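PDB 2PPG: putative isomerase from Sinorhizobium meliloti, which is of unknown function but combines the N-terminal capping domain and the TIM-barrel domain that mark the enolase superfamily. Local coordinates for residues Tyr72-Pro77 / Ala319-Gly324; Gly162-Thr167 / Phe345-Phe350; Val246-Ile251 / Glu269-Val274; Asp252-Val257 / Thr263-Gly268; Thr299-Ile304 / Ala335-Val340. All blocks are in the same frame, centred on the assembly; numbering follows the deposited sequence.

Contact 1: Tyr72-Pro77 / Ala319-Gly324; sequences YGLVAP and ATIGAG
The loop bearing Tyr72 and Leu74 passes that of Thr320 and Ile321 with no hydrogen bond between them, and the nearest CA atoms, Tyr72 CA and Gly322 CA, are 7.3 Å apart. This is the seam of an enolase-superfamily fold: 72-77 leaves the end of strand 66-72 of the capping domain, and 319-324 leads from barrel strand 314-315 into helix 325-336. The side chains of Tyr72 and Thr320 come at each other from opposite directions. Thr320 keeps OG1 anti to its backbone N (chi1 -171°), which wedges the methyl between N and the carbonyl carbon and aims it at the phenol. Thr320 CG2 sits 3.3 Å from Tyr72 OH and 3.7 Å from Tyr72 CZ, meeting the ring obliquely. The same ring stacks on His295 and packs against Tyr116 of a second subunit, so barrel and neighbouring chain both hem it in. Farther along the barrel loop, Glu70 OE2 accepts a hydrogen bond from Ala323 N, another tie between the domains. Beside the tyrosine an apolar touch follows: Leu74 slants across Ile321, with methyl CD1 of Leu74 lying 3.9 Å from CG2 of Ile321.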
# COMPACT_ATOMS: atom_id res chain seq x y z
N TYR A 72 27.24 26.85 12.63
CA TYR A 72 26.72 27.16 13.96
C TYR A 72 27.84 27.06 14.95
O TYR A 72 28.79 26.28 14.76
CB TYR A 72 25.66 26.14 14.37
CG TYR A 72 24.27 26.47 13.92
CD1 TYR A 72 23.97 26.68 12.57
CD2 TYR A 72 23.25 26.55 14.84
CE1 TYR A 72 22.67 26.97 12.16
CE2 TYR A 72 21.96 26.83 14.44
CZ TYR A 72 21.67 27.04 13.10
OH TYR A 72 20.37 27.33 12.75
N GLY A 73 27.72 27.86 16.01
CA GLY A 73 28.65 27.80 17.13
C GLY A 73 27.95 28.18 18.41
O GLY A 73 28.59 28.50 19.40
N LEU A 74 26.62 28.15 18.37
CA LEU A 74 25.77 28.44 19.52
C LEU A 74 26.20 27.69 20.78
O LEU A 74 26.31 28.29 21.84
CB LEU A 74 24.33 28.07 19.17
CG LEU A 74 23.34 29.15 18.71
CD1 LEU A 74 24.00 30.42 18.19
CD2 LEU A 74 22.37 28.57 17.70
N VAL A 75 26.44 26.40 20.64
CA VAL A 75 26.71 25.52 21.77
C VAL A 75 27.94 24.66 21.49
O VAL A 75 28.00 23.99 20.48
CB VAL A 75 25.52 24.58 22.04
CG1 VAL A 75 25.82 23.62 23.18
CG2 VAL A 75 24.27 25.38 22.35
N ALA A 76 28.90 24.68 22.41
CA ALA A 76 30.09 23.84 22.33
C ALA A 76 30.83 23.99 21.00
O ALA A 76 31.15 22.99 20.34
CB ALA A 76 29.73 22.39 22.59
N PRO A 77 31.13 25.23 20.60
CA PRO A 77 31.73 25.41 19.28
C PRO A 77 33.14 24.85 19.15
O PRO A 77 33.62 24.66 18.03
CB PRO A 77 31.72 26.94 19.10
CG PRO A 77 31.74 27.48 20.48
CD PRO A 77 30.97 26.51 21.32
N ALA A 319 16.83 31.19 7.87
CA ALA A 319 17.88 32.14 8.22
C ALA A 319 17.99 32.22 9.75
O ALA A 319 16.98 32.15 10.46
CB ALA A 319 17.59 33.51 7.62
N THR A 320 19.21 32.37 10.26
CA THR A 320 19.40 32.32 11.70
C THR A 320 20.48 33.27 12.24
O THR A 320 20.91 34.20 11.55
CB THR A 320 19.66 30.88 12.15
OG1 THR A 320 19.64 30.81 13.58
CG2 THR A 320 21.02 30.37 11.61
N ILE A 321 20.89 33.05 13.49
CA ILE A 321 22.00 33.76 14.11
C ILE A 321 23.28 33.41 13.39
O ILE A 321 23.56 32.24 13.16
CB ILE A 321 22.15 33.32 15.59
CG1 ILE A 321 20.99 33.86 16.43
CG2 ILE A 321 23.54 33.69 16.15
CD1 ILE A 321 20.64 33.00 17.62
N GLY A 322 24.05 34.42 13.03
CA GLY A 322 25.34 34.20 12.39
C GLY A 322 25.87 35.51 11.86
O GLY A 322 25.15 36.50 11.82
N ALA A 323 27.14 35.51 11.46
CA ALA A 323 27.79 36.73 10.98
C ALA A 323 27.17 37.21 9.67
O ALA A 323 26.94 38.41 9.49
CB ALA A 323 29.28 36.51 10.80
N GLY A 324 26.89 36.28 8.76
CA GLY A 324 26.39 36.65 7.45
C GLY A 324 27.05 35.88 6.33
O GLY A 324 26.56 35.91 5.18

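Contact 2: Gly162-Thr167 / Phe345-Phe350; sequences GLPEDT and FQHSIF
His347 reaches across to Gly162, joining the loops that follow two neighbouring parallel strands of the barrel, 155-161 and 343-345, where the first and last strands of the cylinder close on each other. The histidine is the first residue of the short helix 347-350, right after the N-cap Gln346. The bond to CB leads toward the other loop; chi1 of 54° sets CG between the backbone N and the carbonyl carbon, and the ring then reaches toward Gly162. CD2 passes 3.8 Å from Gly162 O. On the other flank CE1 approaches the same oxygen and also Pro164 CD, at 4.2 Å, a loose van der Waals approach at the ring edge. At the tip, NE2 donates a hydrogen bond of 2.7 Å to Gly162 O. The bond is nearly straight, 163° at the hydrogen; the oxygen lies almost in the imidazole plane, and the donor stands nearly along the C=O axis. Over one face of the ring sits Ser348 OG of the next residue, 3.9 Å above the centre. The ring also meets that of Trp178, from helix 168-180, with the planes inclined at about 50°. Because a carbonyl can only accept, NE2 must carry a proton here, and this bond orients the ring edge toward Gly162, while Ser348 and Trp178 adjoin the ring.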
# COMPACT_ATOMS: atom_id res chain seq x y z
N GLY A 162 10.25 36.50 13.43
CA GLY A 162 10.43 36.89 14.82
C GLY A 162 10.03 38.31 15.17
O GLY A 162 10.45 39.28 14.52
N LEU A 163 9.21 38.44 16.21
CA LEU A 163 8.76 39.74 16.66
C LEU A 163 8.99 39.82 18.14
O LEU A 163 8.11 39.47 18.92
CB LEU A 163 7.27 39.90 16.37
CG LEU A 163 6.85 39.67 14.93
CD1 LEU A 163 5.34 39.57 14.84
CD2 LEU A 163 7.40 40.79 14.03
N PRO A 164 10.20 40.27 18.55
CA PRO A 164 10.53 40.32 19.97
C PRO A 164 9.91 41.53 20.69
O PRO A 164 10.53 42.60 20.73
CB PRO A 164 12.07 40.41 19.98
CG PRO A 164 12.52 40.41 18.52
CD PRO A 164 11.31 40.74 17.70
N GLU A 165 8.70 41.36 21.22
CA GLU A 165 8.08 42.35 22.12
C GLU A 165 7.17 41.65 23.13
O GLU A 165 6.71 40.52 22.88
CB GLU A 165 7.31 43.42 21.34
CG GLU A 165 8.16 44.59 20.81
CD GLU A 165 8.44 45.69 21.84
OE1 GLU A 165 8.14 45.49 23.05
OE2 GLU A 165 8.96 46.76 21.44
N ASP A 166 6.93 42.31 24.26
CA ASP A 166 6.28 41.68 25.42
C ASP A 166 4.79 41.36 25.27
O ASP A 166 4.29 40.41 25.87
CB ASP A 166 6.47 42.54 26.68
CG ASP A 166 7.93 42.89 26.95
OD1 ASP A 166 8.82 42.05 26.71
OD2 ASP A 166 8.17 44.02 27.43
N THR A 167 4.07 42.17 24.50
CA THR A 167 2.63 41.96 24.35
C THR A 167 2.23 41.68 22.91
O THR A 167 2.95 42.05 21.96
CB THR A 167 1.79 43.16 24.90
OG1 THR A 167 1.97 44.30 24.05
CG2 THR A 167 2.20 43.54 26.32
N PHE A 345 14.08 36.22 6.78
CA PHE A 345 14.91 37.38 7.11
C PHE A 345 14.77 37.76 8.58
O PHE A 345 13.73 38.29 9.02
CB PHE A 345 14.57 38.54 6.19
CG PHE A 345 15.13 39.87 6.62
CD1 PHE A 345 16.51 40.06 6.77
CD2 PHE A 345 14.29 40.96 6.83
CE1 PHE A 345 17.01 41.30 7.14
CE2 PHE A 345 14.80 42.20 7.20
CZ PHE A 345 16.16 42.37 7.35
N GLN A 346 15.83 37.47 9.33
CA GLN A 346 15.96 37.86 10.72
C GLN A 346 16.47 39.29 10.80
O GLN A 346 17.67 39.53 10.90
CB GLN A 346 16.97 36.94 11.42
CG GLN A 346 16.66 35.44 11.34
CD GLN A 346 15.86 34.94 12.53
OE1 GLN A 346 15.72 35.64 13.52
NE2 GLN A 346 15.35 33.71 12.44
N HIS A 347 15.55 40.24 10.74
CA HIS A 347 15.87 41.66 10.86
C HIS A 347 16.72 41.98 12.10
O HIS A 347 17.72 42.69 12.02
CB HIS A 347 14.57 42.47 10.89
CG HIS A 347 13.61 42.00 11.94
ND1 HIS A 347 13.46 42.65 13.14
CD2 HIS A 347 12.80 40.92 11.98
CE1 HIS A 347 12.57 42.00 13.87
NE2 HIS A 347 12.15 40.94 13.19
N SER A 348 16.31 41.43 13.24
CA SER A 348 16.97 41.69 14.52
C SER A 348 18.44 41.23 14.58
O SER A 348 19.19 41.64 15.46
CB SER A 348 16.15 41.05 15.64
OG SER A 348 15.59 39.82 15.21
N ILE A 349 18.83 40.37 13.64
CA ILE A 349 20.21 39.90 13.52
C ILE A 349 20.95 40.63 12.40
O ILE A 349 22.06 41.11 12.58
CB ILE A 349 20.27 38.37 13.25
CG1 ILE A 349 19.67 37.59 14.42
CG2 ILE A 349 21.72 37.91 13.00
CD1 ILE A 349 19.19 36.19 14.03
N PHE A 350 20.30 40.71 11.24
CA PHE A 350 20.91 41.26 10.04
C PHE A 350 21.37 42.70 10.25
O PHE A 350 22.49 43.03 9.88
CB PHE A 350 19.92 41.17 8.86
CG PHE A 350 20.54 41.44 7.51
CD1 PHE A 350 21.16 40.42 6.81
CD2 PHE A 350 20.51 42.72 6.95
CE1 PHE A 350 21.74 40.66 5.57
CE2 PHE A 350 21.09 42.97 5.72
CZ PHE A 350 21.71 41.93 5.02

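Contact 3: Val246-Ile251 / Glu269-Val274; sequences VRTEDI and EEWRTV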
# COMPACT_ATOMS: atom_id res chain seq x y z
N VAL A 246 5.40 19.13 14.44
CA VAL A 246 5.64 17.98 15.33
C VAL A 246 7.13 17.71 15.46
O VAL A 246 7.95 18.45 14.92
CB VAL A 246 4.95 16.69 14.84
CG1 VAL A 246 3.41 16.90 14.68
CG2 VAL A 246 5.60 16.18 13.56
N ARG A 247 7.48 16.65 16.17
CA ARG A 247 8.87 16.31 16.41
C ARG A 247 9.49 15.87 15.10
O ARG A 247 8.80 15.26 14.27
CB ARG A 247 8.97 15.18 17.42
CG ARG A 247 9.83 15.51 18.61
CD ARG A 247 9.14 16.54 19.47
NE ARG A 247 9.76 16.71 20.79
CZ ARG A 247 10.80 17.51 21.04
NH1 ARG A 247 11.38 18.19 20.06
NH2 ARG A 247 11.26 17.61 22.28
N THR A 248 10.78 16.17 14.92
CA THR A 248 11.52 15.80 13.72
C THR A 248 11.38 14.31 13.46
O THR A 248 11.19 13.89 12.31
CB THR A 248 13.04 16.13 13.79
OG1 THR A 248 13.25 17.49 14.19
CG2 THR A 248 13.68 15.91 12.42
N GLU A 249 11.49 13.52 14.52
CA GLU A 249 11.47 12.05 14.40
C GLU A 249 10.08 11.54 14.08
O GLU A 249 9.92 10.42 13.59
CB GLU A 249 12.02 11.37 15.66
CG GLU A 249 13.44 11.78 16.04
CD GLU A 249 13.51 13.04 16.94
OE1 GLU A 249 12.52 13.81 16.97
OE2 GLU A 249 14.56 13.24 17.60
N ASP A 250 9.07 12.37 14.34
CA ASP A 250 7.67 11.97 14.20
C ASP A 250 7.17 12.11 12.76
O ASP A 250 6.27 12.93 12.46
CB ASP A 250 6.81 12.78 15.18
CG ASP A 250 5.36 12.34 15.22
OD1 ASP A 250 4.98 11.35 14.56
OD2 ASP A 250 4.58 13.01 15.93
N ILE A 251 7.74 11.30 11.87
CA ILE A 251 7.41 11.30 10.44
C ILE A 251 5.95 10.92 10.13
O ILE A 251 5.32 11.53 9.27
CB ILE A 251 8.39 10.43 9.62
CG1 ILE A 251 9.81 10.99 9.72
CG2 ILE A 251 7.93 10.34 8.15
CD1 ILE A 251 10.87 10.15 9.05
N GLU A 269 14.88 22.73 8.58
CA GLU A 269 16.00 23.48 9.13
C GLU A 269 17.03 22.64 9.92
O GLU A 269 18.20 22.99 9.95
CB GLU A 269 15.49 24.66 9.97
CG GLU A 269 14.92 24.28 11.32
CD GLU A 269 14.28 25.45 12.01
OE1 GLU A 269 13.09 25.74 11.73
OE2 GLU A 269 14.97 26.09 12.84
N GLU A 270 16.59 21.56 10.54
CA GLU A 270 17.46 20.74 11.38
C GLU A 270 18.07 19.55 10.67
O GLU A 270 18.83 18.79 11.28
CB GLU A 270 16.72 20.24 12.62
CG GLU A 270 15.63 19.21 12.33
CD GLU A 270 14.28 19.85 11.98
OE1 GLU A 270 14.25 20.91 11.32
OE2 GLU A 270 13.25 19.29 12.38
N TRP A 271 17.73 19.36 9.40
CA TRP A 271 18.30 18.26 8.63
C TRP A 271 19.74 18.61 8.32
O TRP A 271 20.17 19.74 8.57
CB TRP A 271 17.55 18.03 7.33
CG TRP A 271 16.09 17.73 7.47
CD1 TRP A 271 15.45 17.31 8.60
CD2 TRP A 271 15.11 17.78 6.43
NE1 TRP A 271 14.11 17.12 8.32
CE2 TRP A 271 13.88 17.40 7.00
CE3 TRP A 271 15.15 18.12 5.08
CZ2 TRP A 271 12.69 17.36 6.27
CZ3 TRP A 271 13.98 18.08 4.36
CH2 TRP A 271 12.77 17.71 4.95
N ARG A 272 20.48 17.64 7.76
CA ARG A 272 21.87 17.84 7.43
C ARG A 272 22.19 17.47 5.99
O ARG A 272 23.06 18.08 5.37
CB ARG A 272 22.77 17.06 8.39
CG ARG A 272 22.70 17.57 9.82
CD ARG A 272 23.19 19.01 9.94
NE ARG A 272 23.57 19.30 11.32
CZ ARG A 272 22.72 19.69 12.27
NH1 ARG A 272 21.43 19.87 12.00
NH2 ARG A 272 23.17 19.89 13.50
N THR A 273 21.50 16.45 5.47
CA THR A 273 21.70 16.01 4.09
C THR A 273 20.37 15.77 3.36
O THR A 273 19.29 15.70 3.98
CB THR A 273 22.47 14.69 4.02
OG1 THR A 273 21.68 13.67 4.62
CG2 THR A 273 23.83 14.78 4.72
N VAL A 274 20.47 15.62 2.04
CA VAL A 274 19.34 15.25 1.21
C VAL A 274 18.72 13.93 1.68
O VAL A 274 17.53 13.67 1.45
CB VAL A 274 19.76 15.19 -0.28
CG1 VAL A 274 20.91 14.19 -0.50
CG2 VAL A 274 18.56 14.88 -1.19
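Thr248 and Glu270 supply the polar link. Their side chains approach from opposite directions, and Thr248 OG1 donates a hydrogen bond of 2.6 Å to Glu270 OE2, which receives it on its anti lone pair, the one turned away from the other carboxylate oxygen. Glu270 gets there by a sharp bend at chi2 (-87°), which brings the carboxylate round to the threonine. OE2 also accepts from Trp220 NE1, and two donors on one oxygen would limit the rotation of the carboxylate.

The van der Waals touches come from the threonine methyl. With chi1 at -51°, CG2 is anti to the backbone N and lies by both the stem and the oxygen of the glutamate: Thr248 CG2 is 3.8 Å from Glu270 CG and nearer, 3.4 Å, to Glu270 OE2. The same methyl makes a loose approach of 4.3 Å to Trp271 NE1, at the edge of the indole and near its plane.

Local bonds shape the 246-251 loop: Arg247 to Asp250 form a type I turn, closed by Asp250 N to Arg247 O at 2.9 Å. At its end Asp250 is an N-cap, its side-chain OD1 taking the amide of Gly253.

Between chains, Glu249 forms a salt bridge with Arg112 of a second subunit, and Arg272 lies in a cation-pi contact with Tyr116 of that subunit.

Both segments are connections of the TIM barrel: 246-251 runs from strand 241-243 into helix 251-260. Residues 269-274 lead from the adjacent parallel strand 264-267 into helix 274-282, against which the Trp271 indole packs.

Contact 4: Asp252-Val257 / Thr263-Gly268; sequences DGLARV and TAIAVG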
# COMPACT_ATOMS: atom_id res chain seq x y z
N ASP A 252 5.43 9.94 10.86
CA ASP A 252 4.02 9.59 10.79
C ASP A 252 3.11 10.73 11.18
O ASP A 252 2.08 10.96 10.54
CB ASP A 252 3.72 8.41 11.71
CG ASP A 252 4.27 7.11 11.18
OD1 ASP A 252 3.98 6.77 10.01
OD2 ASP A 252 4.98 6.42 11.94
N GLY A 253 3.46 11.43 12.26
CA GLY A 253 2.66 12.55 12.75
C GLY A 253 2.63 13.69 11.76
O GLY A 253 1.57 14.25 11.48
N LEU A 254 3.79 14.01 11.20
CA LEU A 254 3.89 15.04 10.18
C LEU A 254 3.04 14.70 8.94
O LEU A 254 2.33 15.56 8.40
CB LEU A 254 5.36 15.24 9.79
CG LEU A 254 5.70 16.35 8.80
CD1 LEU A 254 5.55 17.70 9.47
CD2 LEU A 254 7.12 16.19 8.26
N ALA A 255 3.12 13.44 8.51
CA ALA A 255 2.34 12.99 7.36
C ALA A 255 0.84 13.18 7.60
O ALA A 255 0.12 13.65 6.71
CB ALA A 255 2.65 11.54 7.04
N ARG A 256 0.39 12.85 8.80
CA ARG A 256 -1.02 12.95 9.17
C ARG A 256 -1.50 14.40 9.29
O ARG A 256 -2.61 14.71 8.89
CB ARG A 256 -1.29 12.20 10.48
CG ARG A 256 -2.52 12.71 11.23
CD ARG A 256 -3.82 12.05 10.79
NE ARG A 256 -4.20 10.98 11.73
CZ ARG A 256 -4.35 9.71 11.39
NH1 ARG A 256 -4.69 8.83 12.32
NH2 ARG A 256 -4.19 9.31 10.14
N VAL A 257 -0.65 15.27 9.84
CA VAL A 257 -0.92 16.71 9.89
C VAL A 257 -1.03 17.26 8.46
O VAL A 257 -2.00 17.94 8.13
CB VAL A 257 0.20 17.49 10.64
CG1 VAL A 257 -0.09 18.94 10.62
CG2 VAL A 257 0.32 17.03 12.08
N THR A 263 -3.50 23.73 4.85
CA THR A 263 -2.31 24.56 5.03
C THR A 263 -1.01 23.84 4.68
O THR A 263 -0.79 22.67 5.05
CB THR A 263 -2.19 25.03 6.49
OG1 THR A 263 -3.27 25.90 6.81
CG2 THR A 263 -0.86 25.78 6.72
N ALA A 264 -0.16 24.57 3.97
CA ALA A 264 1.14 24.09 3.57
C ALA A 264 2.01 23.80 4.80
O ALA A 264 2.03 24.59 5.74
CB ALA A 264 1.78 25.10 2.68
N ILE A 265 2.71 22.67 4.80
CA ILE A 265 3.51 22.27 5.95
C ILE A 265 4.98 22.43 5.63
O ILE A 265 5.44 21.92 4.61
CB ILE A 265 3.26 20.80 6.37
CG1 ILE A 265 1.80 20.60 6.81
CG2 ILE A 265 4.21 20.38 7.47
CD1 ILE A 265 1.32 21.61 7.78
N ALA A 266 5.70 23.14 6.49
CA ALA A 266 7.10 23.49 6.22
C ALA A 266 8.03 22.89 7.24
O ALA A 266 7.79 23.02 8.45
CB ALA A 266 7.26 25.00 6.20
N VAL A 267 9.08 22.24 6.75
CA VAL A 267 10.09 21.62 7.62
C VAL A 267 11.44 21.69 6.94
O VAL A 267 11.50 22.01 5.75
CB VAL A 267 9.76 20.14 7.95
CG1 VAL A 267 8.47 20.06 8.77
CG2 VAL A 267 9.66 19.28 6.68
N GLY A 268 12.51 21.39 7.67
CA GLY A 268 13.81 21.19 7.03
C GLY A 268 15.06 21.75 7.71
O GLY A 268 16.18 21.28 7.45
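Helix 252-257, carrying Leu254 and Val257, runs back over strand 264-267, the one carrying Ile265 and Val267; their axes come within 9.9 Å at 153°, close to antiparallel. That is the return half of a beta-alpha-beta unit of the TIM barrel: strand 241-243, helix 251-260, then 264-267 parallel to the first strand. Val257 CA and Ile265 CA, 8.1 Å apart, are the closest pair of CA atoms.

Leu254 and Ile265 carry the larger shares of the contact. The leucine has CG anti to the backbone N (chi1 -176°), which throws the branch toward the strand, and Leu254 CD1 settles between two side chains, 3.6 Å from Ile265 CG2 and 3.8 Å from Val267 CG1. Leu254 and Ile265 lie alongside each other, pointing opposite ways, whereas Leu254 and Val267 meet tip to tip. One turn on, Val257 crosses Ile265 at about a right angle, with Val257 CG1 at 4.1 Å from Ile265 CD1.

Ala266, between the two contact residues of the strand, points its CB away from the helix. Val257 also packs on Ala227 and Ile231 of helix 224-234, so the same helix-strand layer carries on to the preceding helix.

Every touching atom is a methyl carbon and no hydrogen bond spans the segments, so across them the attraction is that of apolar packing, without a directional bond.

Contact 5: Thr299-Ile304 / Ala335-Val340; sequences TQFMRI and AALANV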
# COMPACT_ATOMS: atom_id res chain seq x y z
N THR A 299 26.92 22.29 -1.05
CA THR A 299 26.75 21.01 -1.75
C THR A 299 25.46 20.32 -1.34
O THR A 299 24.69 19.86 -2.19
CB THR A 299 27.93 20.05 -1.49
OG1 THR A 299 29.14 20.61 -2.04
CG2 THR A 299 27.68 18.70 -2.13
N GLN A 300 25.21 20.28 -0.05
CA GLN A 300 24.09 19.53 0.47
C GLN A 300 22.82 20.34 0.20
O GLN A 300 21.80 19.80 -0.21
CB GLN A 300 24.31 19.30 1.95
CG GLN A 300 23.83 18.00 2.47
CD GLN A 300 24.42 16.80 1.77
OE1 GLN A 300 25.61 16.49 1.91
NE2 GLN A 300 23.58 16.09 1.04
N PHE A 301 22.94 21.65 0.41
CA PHE A 301 21.86 22.61 0.18
C PHE A 301 21.33 22.47 -1.25
O PHE A 301 20.12 22.45 -1.46
CB PHE A 301 22.42 24.03 0.41
CG PHE A 301 21.37 25.11 0.55
CD1 PHE A 301 20.93 25.51 1.79
CD2 PHE A 301 20.89 25.78 -0.58
CE1 PHE A 301 19.97 26.55 1.92
CE2 PHE A 301 19.93 26.81 -0.47
CZ PHE A 301 19.48 27.19 0.78
N MSE A 302 22.23 22.37 -2.22
CA MSE A 302 21.82 22.24 -3.62
C MSE A 302 21.22 20.87 -3.92
O MSE A 302 20.30 20.75 -4.73
CB MSE A 302 22.99 22.54 -4.57
CG MSE A 302 23.47 23.99 -4.52
SE MSE A 302 22.12 25.30 -5.13
CE MSE A 302 22.05 24.78 -7.02
N ARG A 303 21.73 19.83 -3.25
CA ARG A 303 21.13 18.49 -3.37
C ARG A 303 19.68 18.49 -2.88
O ARG A 303 18.81 17.88 -3.50
CB ARG A 303 21.99 17.40 -2.69
CG ARG A 303 23.30 17.11 -3.45
CD ARG A 303 24.32 16.19 -2.71
NE ARG A 303 25.59 16.12 -3.45
CZ ARG A 303 26.67 15.40 -3.12
NH1 ARG A 303 26.68 14.65 -2.03
NH2 ARG A 303 27.75 15.43 -3.89
N ILE A 304 19.41 19.22 -1.80
CA ILE A 304 18.07 19.32 -1.25
C ILE A 304 17.16 20.15 -2.15
O ILE A 304 16.02 19.78 -2.40
CB ILE A 304 18.11 19.91 0.16
CG1 ILE A 304 18.71 18.88 1.11
CG2 ILE A 304 16.71 20.34 0.61
CD1 ILE A 304 18.51 19.19 2.57
N ALA A 335 19.84 31.80 -5.34
CA ALA A 335 19.85 32.47 -6.65
C ALA A 335 19.90 31.48 -7.82
O ALA A 335 19.47 31.81 -8.92
CB ALA A 335 21.01 33.48 -6.74
N ALA A 336 20.40 30.28 -7.56
CA ALA A 336 20.61 29.27 -8.60
C ALA A 336 19.52 28.19 -8.64
O ALA A 336 19.56 27.29 -9.47
CB ALA A 336 21.97 28.62 -8.41
N LEU A 337 18.57 28.27 -7.71
CA LEU A 337 17.54 27.26 -7.56
C LEU A 337 16.21 27.69 -8.20
O LEU A 337 15.73 28.81 -7.99
CB LEU A 337 17.32 26.98 -6.09
CG LEU A 337 18.37 26.12 -5.39
CD1 LEU A 337 18.07 26.13 -3.92
CD2 LEU A 337 18.40 24.68 -5.91
N ALA A 338 15.60 26.79 -8.96
CA ALA A 338 14.32 27.08 -9.59
C ALA A 338 13.20 27.33 -8.57
O ALA A 338 12.41 28.26 -8.72
CB ALA A 338 13.94 25.96 -10.51
N ASN A 339 13.17 26.51 -7.52
CA ASN A 339 12.02 26.46 -6.63
C ASN A 339 11.98 27.44 -5.44
O ASN A 339 11.10 27.32 -4.58
CB ASN A 339 11.81 25.02 -6.11
CG ASN A 339 11.10 24.14 -7.12
OD1 ASN A 339 11.26 24.31 -8.33
ND2 ASN A 339 10.32 23.19 -6.62
N VAL A 340 12.91 28.39 -5.40
CA VAL A 340 12.96 29.36 -4.28
C VAL A 340 11.93 30.49 -4.35
O VAL A 340 12.03 31.41 -5.14
CB VAL A 340 14.38 29.94 -4.05
CG1 VAL A 340 14.36 30.99 -2.95
CG2 VAL A 340 15.33 28.81 -3.67
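Met302, present as selenomethionine, folds its side chain over Leu337. Bends at chi2 (-64°) and chi3 (-67°) curl the chain until it lies alongside the leucine, the two side chains heading opposite ways. SE of Met302 rests 3.8 Å from Leu337 CG, and the terminal methyl goes further: Met302 CE is 3.8 Å from Leu337 CD2 and 4.1 Å from Ala336 CB. The selenomethionine thus spans Ala336 and Leu337, where 335-340 leaves helix 325-336, touching with its flank as well as its tip.

Phe301 takes the other branch of the leucine. Its CG is anti to the backbone N (chi1 -166°), and the ring swings out until Phe301 CE2 is 4.0 Å from Leu337 CD1, an approach oblique to the ring plane.

In the TIM barrel this is packing of helix 293-310 against the C-terminal end of helix 325-336 and the residue after it. Residues 299-304 sit within the first of these helices, while 335-340 starts at the end of the second and unwinds into the loop toward strand 343-345. Met302 CA and Leu337 CA, 7.7 Å apart, are the closest CA pair. Neighbours add to the packing: Phe301 also lies against Ser330 and Ala333, and Met302 against Ala333, all of helix 325-336.

Past the leucine side chain the polar backbone is met elsewhere, Leu337 O accepting a hydrogen bond from Arg153 NH2.

In the fold
From the N terminus, 72-77 of the capping domain opens contact 1, which closes at 319-324 on the barrel. Contact 2 opens at 162-167 and closes at 345-350, so the two loops cross; they touch, Gln346 NE2 lying 3.0 Å from Ala319 O in a probable hydrogen bond. Contacts 3 and 4 fall within both long loops, contact 4 inside contact 3, with Val246 packing on Leu254. Contact 5 follows in series, lies inside contact 2 and crosses contact 1; Val274 of contact 3 packs on Ile304. Contact 1 joins the domains, contact 2 the ends of the first and last barrel strands, contact 3 neighbouring loops, contact 4 a helix and its strand, contact 5 two outer helices.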